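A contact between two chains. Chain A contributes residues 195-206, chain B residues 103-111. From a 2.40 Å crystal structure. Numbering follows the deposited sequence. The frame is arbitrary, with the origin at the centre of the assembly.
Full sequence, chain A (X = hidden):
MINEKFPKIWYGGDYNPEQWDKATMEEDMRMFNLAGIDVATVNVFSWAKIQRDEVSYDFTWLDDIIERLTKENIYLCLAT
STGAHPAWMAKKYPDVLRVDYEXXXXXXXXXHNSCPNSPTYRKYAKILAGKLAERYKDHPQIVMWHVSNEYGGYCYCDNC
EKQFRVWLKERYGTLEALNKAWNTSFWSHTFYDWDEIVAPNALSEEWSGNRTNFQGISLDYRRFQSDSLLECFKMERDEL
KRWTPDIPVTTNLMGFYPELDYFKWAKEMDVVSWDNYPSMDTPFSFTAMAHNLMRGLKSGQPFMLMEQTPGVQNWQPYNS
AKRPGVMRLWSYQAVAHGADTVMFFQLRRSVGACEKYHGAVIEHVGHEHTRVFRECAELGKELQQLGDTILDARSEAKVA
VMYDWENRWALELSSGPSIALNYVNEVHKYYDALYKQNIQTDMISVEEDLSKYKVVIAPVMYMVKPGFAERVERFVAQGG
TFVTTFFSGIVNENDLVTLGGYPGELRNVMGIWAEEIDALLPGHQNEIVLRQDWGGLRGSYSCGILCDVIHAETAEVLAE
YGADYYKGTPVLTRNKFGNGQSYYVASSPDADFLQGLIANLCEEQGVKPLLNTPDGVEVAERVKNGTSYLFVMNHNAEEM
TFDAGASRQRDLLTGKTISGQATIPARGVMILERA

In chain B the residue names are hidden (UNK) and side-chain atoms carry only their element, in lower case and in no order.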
ATOM      1  N   ASP A 195     -16.579 -10.968  29.606  1.00 21.09           N
ATOM      2  CA  ASP A 195     -16.136  -9.603  29.368  1.00 21.21           C
ATOM      3  C   ASP A 195     -14.672  -9.492  28.949  1.00 21.02           C
ATOM      4  O   ASP A 195     -14.210  -8.412  28.564  1.00 23.85           O
ATOM      5  CB  ASP A 195     -16.434  -8.698  30.558  1.00 23.18           C
ATOM      6  CG  ASP A 195     -17.912  -8.384  30.691  1.00 26.82           C
ATOM      7  OD1 ASP A 195     -18.319  -7.945  31.790  1.00 30.58           O
ATOM      8  OD2 ASP A 195     -18.661  -8.592  29.701  1.00 22.74           O
ATOM      9  N   GLU A 196     -13.959 -10.609  29.016  1.00 22.25           N
ATOM     10  CA  GLU A 196     -12.564 -10.682  28.584  1.00 23.90           C
ATOM     11  C   GLU A 196     -12.476 -10.825  27.056  1.00 21.89           C
ATOM     12  O   GLU A 196     -11.420 -10.597  26.458  1.00 22.12           O
ATOM     13  CB  GLU A 196     -11.854 -11.862  29.270  1.00 20.03           C
ATOM     14  CG  GLU A 196     -11.878 -11.806  30.782  1.00 20.66           C
ATOM     15  CD  GLU A 196     -11.458 -13.113  31.445  1.00 21.98           C
ATOM     16  OE1 GLU A 196     -10.962 -14.023  30.749  1.00 23.22           O
ATOM     17  OE2 GLU A 196     -11.640 -13.238  32.673  1.00 22.88           O
ATOM     18  N   ILE A 197     -13.588 -11.213  26.434  1.00 18.36           N
ATOM     19  CA  ILE A 197     -13.656 -11.373  24.980  1.00 17.83           C
ATOM     20  C   ILE A 197     -13.856 -10.006  24.341  1.00 17.50           C
ATOM     21  O   ILE A 197     -14.780  -9.295  24.719  1.00 16.01           O
ATOM     22  CB  ILE A 197     -14.865 -12.258  24.585  1.00 15.24           C
ATOM     23  CG1 ILE A 197     -14.728 -13.649  25.192  1.00 15.33           C
ATOM     24  CG2 ILE A 197     -15.023 -12.320  23.073  1.00 14.59           C
ATOM     25  CD1 ILE A 197     -15.960 -14.503  25.032  1.00 15.45           C
ATOM     26  N   VAL A 198     -13.004  -9.645  23.378  1.00 16.91           N
ATOM     27  CA  VAL A 198     -13.096  -8.359  22.684  1.00 12.12           C
ATOM     28  C   VAL A 198     -13.294  -8.576  21.177  1.00 17.56           C
ATOM     29  O   VAL A 198     -13.013  -9.651  20.671  1.00 14.67           O
ATOM     30  CB  VAL A 198     -11.827  -7.508  22.907  1.00 18.75           C
ATOM     31  CG1 VAL A 198     -11.637  -7.164  24.400  1.00 14.12           C
ATOM     32  CG2 VAL A 198     -10.599  -8.233  22.358  1.00 16.55           C
ATOM     33  N   ALA A 199     -13.766  -7.560  20.454  1.00 17.56           N
ATOM     34  CA  ALA A 199     -13.965  -7.709  19.011  1.00 19.18           C
ATOM     35  C   ALA A 199     -12.635  -7.798  18.263  1.00 17.75           C
ATOM     36  O   ALA A 199     -11.656  -7.168  18.659  1.00 19.97           O
ATOM     37  CB  ALA A 199     -14.824  -6.572  18.451  1.00 16.19           C
ATOM     38  N   PRO A 200     -12.598  -8.585  17.176  1.00 15.40           N
ATOM     39  CA  PRO A 200     -11.360  -8.812  16.431  1.00 20.06           C
ATOM     40  C   PRO A 200     -11.164  -7.800  15.307  1.00 20.68           C
ATOM     41  O   PRO A 200     -11.818  -7.879  14.259  1.00 19.30           O
ATOM     42  CB  PRO A 200     -11.567 -10.209  15.853  1.00 16.05           C
ATOM     43  CG  PRO A 200     -13.025 -10.280  15.619  1.00 18.22           C
ATOM     44  CD  PRO A 200     -13.703  -9.403  16.650  1.00 15.17           C
ATOM     45  N   ASN A 201     -10.278  -6.839  15.544  1.00 16.16           N
ATOM     46  CA  ASN A 201      -9.903  -5.879  14.518  1.00 19.17           C
ATOM     47  C   ASN A 201      -8.422  -5.539  14.655  1.00 20.41           C
ATOM     48  O   ASN A 201      -7.679  -6.294  15.283  1.00 19.87           O
ATOM     49  CB  ASN A 201     -10.811  -4.629  14.536  1.00 17.20           C
ATOM     50  CG  ASN A 201     -10.675  -3.796  15.813  1.00 20.57           C
ATOM     51  OD1 ASN A 201      -9.778  -4.015  16.650  1.00 17.90           O
ATOM     52  ND2 ASN A 201     -11.563  -2.809  15.954  1.00 16.26           N
ATOM     53  N   ALA A 202      -7.993  -4.422  14.073  1.00 18.33           N
ATOM     54  CA  ALA A 202      -6.573  -4.046  14.095  1.00 23.97           C
ATOM     55  C   ALA A 202      -5.972  -3.892  15.503  1.00 21.64           C
ATOM     56  O   ALA A 202      -4.754  -3.909  15.659  1.00 25.32           O
ATOM     57  CB  ALA A 202      -6.339  -2.760  13.282  1.00 19.77           C
ATOM     58  N   LEU A 203      -6.815  -3.726  16.515  1.00 20.15           N
ATOM     59  CA  LEU A 203      -6.334  -3.478  17.874  1.00 18.52           C
ATOM     60  C   LEU A 203      -6.085  -4.782  18.608  1.00 20.86           C
ATOM     61  O   LEU A 203      -5.487  -4.794  19.688  1.00 19.73           O
ATOM     62  CB  LEU A 203      -7.338  -2.628  18.670  1.00 20.16           C
ATOM     63  CG  LEU A 203      -7.757  -1.296  18.034  1.00 24.99           C
ATOM     64  CD1 LEU A 203      -8.693  -0.505  18.946  1.00 23.74           C
ATOM     65  CD2 LEU A 203      -6.525  -0.479  17.703  1.00 21.28           C
ATOM     66  N   SER A 204      -6.538  -5.888  18.025  1.00 20.30           N
ATOM     67  CA  SER A 204      -6.525  -7.143  18.764  1.00 20.73           C
ATOM     68  C   SER A 204      -5.993  -8.335  17.979  1.00 25.27           C
ATOM     69  O   SER A 204      -4.832  -8.719  18.122  1.00 21.17           O
ATOM     70  CB  SER A 204      -7.922  -7.451  19.311  1.00 19.98           C
ATOM     71  OG  SER A 204      -8.871  -7.606  18.265  1.00 21.85           O
ATOM     72  N   GLU A 205      -6.848  -8.911  17.142  1.00 27.21           N
ATOM     73  CA  GLU A 205      -6.601 -10.247  16.616  1.00 25.92           C
ATOM     74  C   GLU A 205      -6.320 -10.230  15.108  1.00 27.41           C
ATOM     75  O   GLU A 205      -5.854 -11.221  14.542  1.00 26.37           O
ATOM     76  CB  GLU A 205      -7.810 -11.130  16.959  1.00 24.54           C
ATOM     77  CG  GLU A 205      -7.499 -12.545  17.428  1.00 28.80           C
ATOM     78  CD  GLU A 205      -6.657 -12.609  18.692  1.00 25.53           C
ATOM     79  OE1 GLU A 205      -7.215 -12.774  19.794  1.00 22.24           O
ATOM     80  OE2 GLU A 205      -5.426 -12.523  18.570  1.00 26.04           O
ATOM     81  N   GLU A 206      -6.587  -9.097  14.462  1.00 22.72           N
ATOM     82  CA  GLU A 206      -6.536  -9.033  13.001  1.00 26.03           C
ATOM     83  C   GLU A 206      -5.594  -7.958  12.423  1.00 26.52           C
ATOM     84  O   GLU A 206      -5.141  -7.048  13.124  1.00 22.81           O
ATOM     85  CB  GLU A 206      -7.952  -8.848  12.429  1.00 20.37           C
ATOM     86  CG  GLU A 206      -8.918  -9.964  12.789  1.00 19.91           C
ATOM     87  CD  GLU A 206     -10.240  -9.893  12.009  1.00 24.41           C
ATOM     88  OE1 GLU A 206     -11.212 -10.556  12.423  1.00 21.89           O
ATOM     89  OE2 GLU A 206     -10.311  -9.196  10.971  1.00 24.02           O
TER
ATOM     90  N   UNK B 103       0.042   4.669  17.444  1.00 20.57           N
ATOM     91  CA  UNK B 103      -0.377   5.364  18.648  1.00 22.47           C
ATOM     92  C   UNK B 103      -1.662   4.833  19.258  1.00 21.26           C
ATOM     93  O   UNK B 103      -2.243   5.454  20.151  1.00 23.49           O
ATOM     94  N   UNK B 104      -2.117   3.685  18.782  1.00 21.94           N
ATOM     95  CA  UNK B 104      -3.337   3.089  19.323  1.00 22.67           C
ATOM     96  C   UNK B 104      -3.063   2.165  20.492  1.00 23.18           C
ATOM     97  O   UNK B 104      -2.123   1.356  20.454  1.00 23.39           O
ATOM     98  c   UNK B 104      -4.037   0.646  14.319  1.00 22.76           C
ATOM     99  c   UNK B 104      -4.503   3.078  17.083  1.00 23.18           C
ATOM    100  n   UNK B 104      -5.199   0.699  13.678  1.00 25.13           N
ATOM    101  c   UNK B 104      -4.977   2.153  15.999  1.00 24.02           C
ATOM    102  n   UNK B 104      -3.901   1.336  15.445  1.00 21.40           N
ATOM    103  c   UNK B 104      -4.046   2.279  18.250  1.00 24.61           C
ATOM    104  n   UNK B 104      -3.036  -0.088  13.837  1.00 16.72           N
ATOM    105  N   UNK B 105      -3.900   2.277  21.518  1.00 22.59           N
ATOM    106  CA  UNK B 105      -3.909   1.328  22.622  1.00 17.85           C
ATOM    107  C   UNK B 105      -4.480  -0.018  22.151  1.00 21.00           C
ATOM    108  O   UNK B 105      -5.629  -0.110  21.699  1.00 18.75           O
ATOM    109  c   UNK B 105      -3.358   0.800  25.565  1.00 20.92           C
ATOM    110  c   UNK B 105      -4.741   1.885  23.781  1.00 14.17           C
ATOM    111  c   UNK B 105      -4.758   1.024  25.031  1.00 17.42           C
ATOM    112  n   UNK B 105      -2.023   0.108  27.529  1.00 26.59           N
ATOM    113  c   UNK B 105      -3.391   0.232  26.964  1.00 24.28           C
ATOM    114  N   UNK B 106      -3.680  -1.069  22.255  1.00 19.54           N
ATOM    115  CA  UNK B 106      -4.159  -2.390  21.868  1.00 19.44           C
ATOM    116  C   UNK B 106      -5.151  -2.972  22.880  1.00 21.53           C
ATOM    117  O   UNK B 106      -5.188  -2.563  24.044  1.00 19.18           O
ATOM    118  n   UNK B 106      -1.758  -5.548  20.299  1.00 22.24           N
ATOM    119  n   UNK B 106      -2.616  -5.795  18.172  1.00 13.93           N
ATOM    120  c   UNK B 106      -2.315  -3.150  20.289  1.00 17.84           C
ATOM    121  c   UNK B 106      -2.398  -6.281  19.393  1.00 19.73           C
ATOM    122  n   UNK B 106      -2.822  -7.498  19.715  1.00 17.20           N
ATOM    123  c   UNK B 106      -2.988  -3.346  21.637  1.00 18.05           C
ATOM    124  c   UNK B 106      -1.247  -4.200  20.062  1.00 18.83           C
ATOM    125  N   UNK B 107      -5.978  -3.902  22.415  1.00 20.83           N
ATOM    126  CA  UNK B 107      -6.837  -4.686  23.295  1.00 18.56           C
ATOM    127  C   UNK B 107      -6.240  -6.091  23.319  1.00 19.90           C
ATOM    128  O   UNK B 107      -5.235  -6.341  22.670  1.00 19.00           O
ATOM    129  c   UNK B 107      -8.267  -4.740  22.751  1.00 17.81           C
ATOM    130  n   UNK B 107     -12.529  -3.125  21.098  1.00 24.15           N
ATOM    131  c   UNK B 107      -9.041  -3.409  22.719  1.00 18.98           C
ATOM    132  c   UNK B 107     -11.264  -2.614  21.723  1.00 31.10           C
ATOM    133  c   UNK B 107     -10.513  -3.724  22.432  1.00 27.94           C
ATOM    134  N   UNK B 108      -6.857  -7.012  24.047  1.00 21.32           N
ATOM    135  CA  UNK B 108      -6.338  -8.368  24.132  1.00 17.76           C
ATOM    136  C   UNK B 108      -6.329  -9.095  22.778  1.00 18.84           C
ATOM    137  O   UNK B 108      -7.283  -9.023  22.017  1.00 19.58           O
ATOM    138  c   UNK B 108      -5.602 -11.010  25.843  1.00 17.53           C
ATOM    139  c   UNK B 108      -7.163  -9.188  25.114  1.00 17.32           C
ATOM    140  c   UNK B 108      -5.211 -12.345  25.882  1.00 19.39           C
ATOM    141  c   UNK B 108      -5.968 -13.303  25.226  1.00 19.12           C
ATOM    142  c   UNK B 108      -7.499 -11.597  24.498  1.00 16.89           C
ATOM    143  c   UNK B 108      -7.113 -12.929  24.537  1.00 16.53           C
ATOM    144  c   UNK B 108      -6.757 -10.627  25.163  1.00 22.13           C
ATOM    145  N   UNK B 109      -5.246  -9.807  22.494  1.00 22.01           N
ATOM    146  CA  UNK B 109      -5.141 -10.603  21.281  1.00 20.55           C
ATOM    147  C   UNK B 109      -3.694 -10.874  20.926  1.00 20.56           C
ATOM    148  O   UNK B 109      -2.790 -10.187  21.403  1.00 21.22           O
ATOM    149  N   UNK B 110      -3.470 -11.877  20.086  1.00 23.95           N
ATOM    150  CA  UNK B 110      -2.132 -12.202  19.622  1.00 19.37           C
ATOM    151  C   UNK B 110      -1.247 -12.747  20.730  1.00 20.19           C
ATOM    152  O   UNK B 110      -1.714 -13.486  21.594  1.00 24.35           O
ATOM    153  N   UNK B 111       0.026 -12.367  20.711  1.00 19.62           N
ATOM    154  CA  UNK B 111       1.025 -12.900  21.630  1.00 21.85           C
ATOM    155  C   UNK B 111       2.290 -12.060  21.507  1.00 22.59           C
ATOM    156  O   UNK B 111       2.348 -11.137  20.694  1.00 20.66           O
ATOM    157  c   UNK B 111       1.353 -14.354  21.271  1.00 20.39           C
ATOM    158  n   UNK B 111       4.177 -17.096  16.584  1.00 28.36           N
ATOM    159  c   UNK B 111       3.644 -17.108  17.803  1.00 31.62           C
ATOM    160  n   UNK B 111       3.039 -16.024  18.279  1.00 25.62           N
ATOM    161  c   UNK B 111       2.425 -15.925  19.602  1.00 24.34           C
ATOM    162  n   UNK B 111       3.721 -18.211  18.544  1.00 32.57           N
ATOM    163  c   UNK B 111       1.912 -14.516  19.861  1.00 21.97           C
TER
HETATM  164  O   HOH W   1     -11.129  -4.527  19.119  1.00 19.24           O
HETATM  165  O   HOH W   2     -12.234  -1.258  18.549  1.00 19.32           O
HETATM  166  O   HOH W   3      -3.819  -6.991  15.648  1.00 26.46           O
HETATM  167  O   HOH W   4      -2.268  -3.211  17.053  1.00 27.26           O
HETATM  168  O   HOH W   5      -8.844 -11.139  21.231  1.00 20.89           O

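Position 103 of chain B has no side-chain atoms and lies out of reach of the chain A stretch. Its phi of 86° and psi of 11° would jam a CB against the preceding carbonyl, so the backbone alone calls for glycine: Gly B103.

Position 104 carries three carbons, a nitrogen, then a carbon bearing two more nitrogens; its third carbon lies 3.5 Å from Leu A203 CD2. Only arginine fits. Arg B104 points its CA-to-CB bond toward chain A and spends its aliphatic part there, CD being that third carbon, while NH1 passes 3.7 Å from Ala A202 CB. Its guanidinium nitrogens are satisfied elsewhere in the structure.

Position 105 shows four carbons in a row ending in nitrogen, a lysine. The CA-to-CB bond of Lys B105 points away from the chain A stretch, and the nearest side-chain approach is CB at 6.7 Å from Leu A203 CD1. Its amine finds a partner elsewhere.

Position 106 repeats the three carbons, nitrogen and forked carbon, but here the end of the chain comes nearer to chain A than its start suggests: one terminal nitrogen lies 2.8 Å from Ser A204 O. This is a second arginine. In Arg B106 that nitrogen is NH2, which donates to Ser A204 O near the guanidinium plane, and NH2 makes a weak hydrogen bond of 3.2 Å to the backbone O of position 109. NH1 lies 3.4 Å from Leu A203 O, which sits over one face at a poor angle for bonding; instead NH1 gives to water 4 at 2.8 Å, and that water donates to Ala A202 O at 2.9 Å.

Position 107 is again four carbons and a terminal nitrogen, extended over Val A198 and Leu A203. This is Lys B107, whose CD packs 4.0 Å from Val A198 CB. Its NZ donates to water 1 at 2.8 Å, and water 1 passes protons to Ala A199 O at 2.7 Å and Asn A201 OD1 at 2.9 Å. The backbone works too: Lys B107 N donates to Leu A203 O at 2.9 Å.

Position 108 has one carbon and a six-carbon ring with no oxygen, and a ring carbon stops 4.5 Å from Glu A196 O, so it is phenylalanine by its atoms. The ring of Phe B108 barely reaches this stretch, that carbon being CD2; the residue's backbone O comes closer, 3.2 Å from Ser A204 CB and 3.4 Å from Val A198 CG2.

Position 109 has no side chain, and a CB there would stand 2.5 Å from Ser A204 O, a clash. Gly B109 brings its CA within 3.3 Å of Glu A205 OE2.

Position 110 is also bare, with a phi of 68° that favours glycine. Gly B110 N donates to Glu A205 OE2 at 2.6 Å.

Position 111 has an arginine's three carbons, nitrogen and forked carbon, but the end of Arg B111 leads away.

The rule is a turn read by a strandless segment. The type I turn from Asn A201 to Ser A204, steadied by Leu A203 N to Asn A201 OD1 at 3.0 Å, offers carbonyls; backbone and arginine donors take them, water extends the basic ends, and glycine admits close approach.

Chain B, residues 103-111: GRKRKFGGR
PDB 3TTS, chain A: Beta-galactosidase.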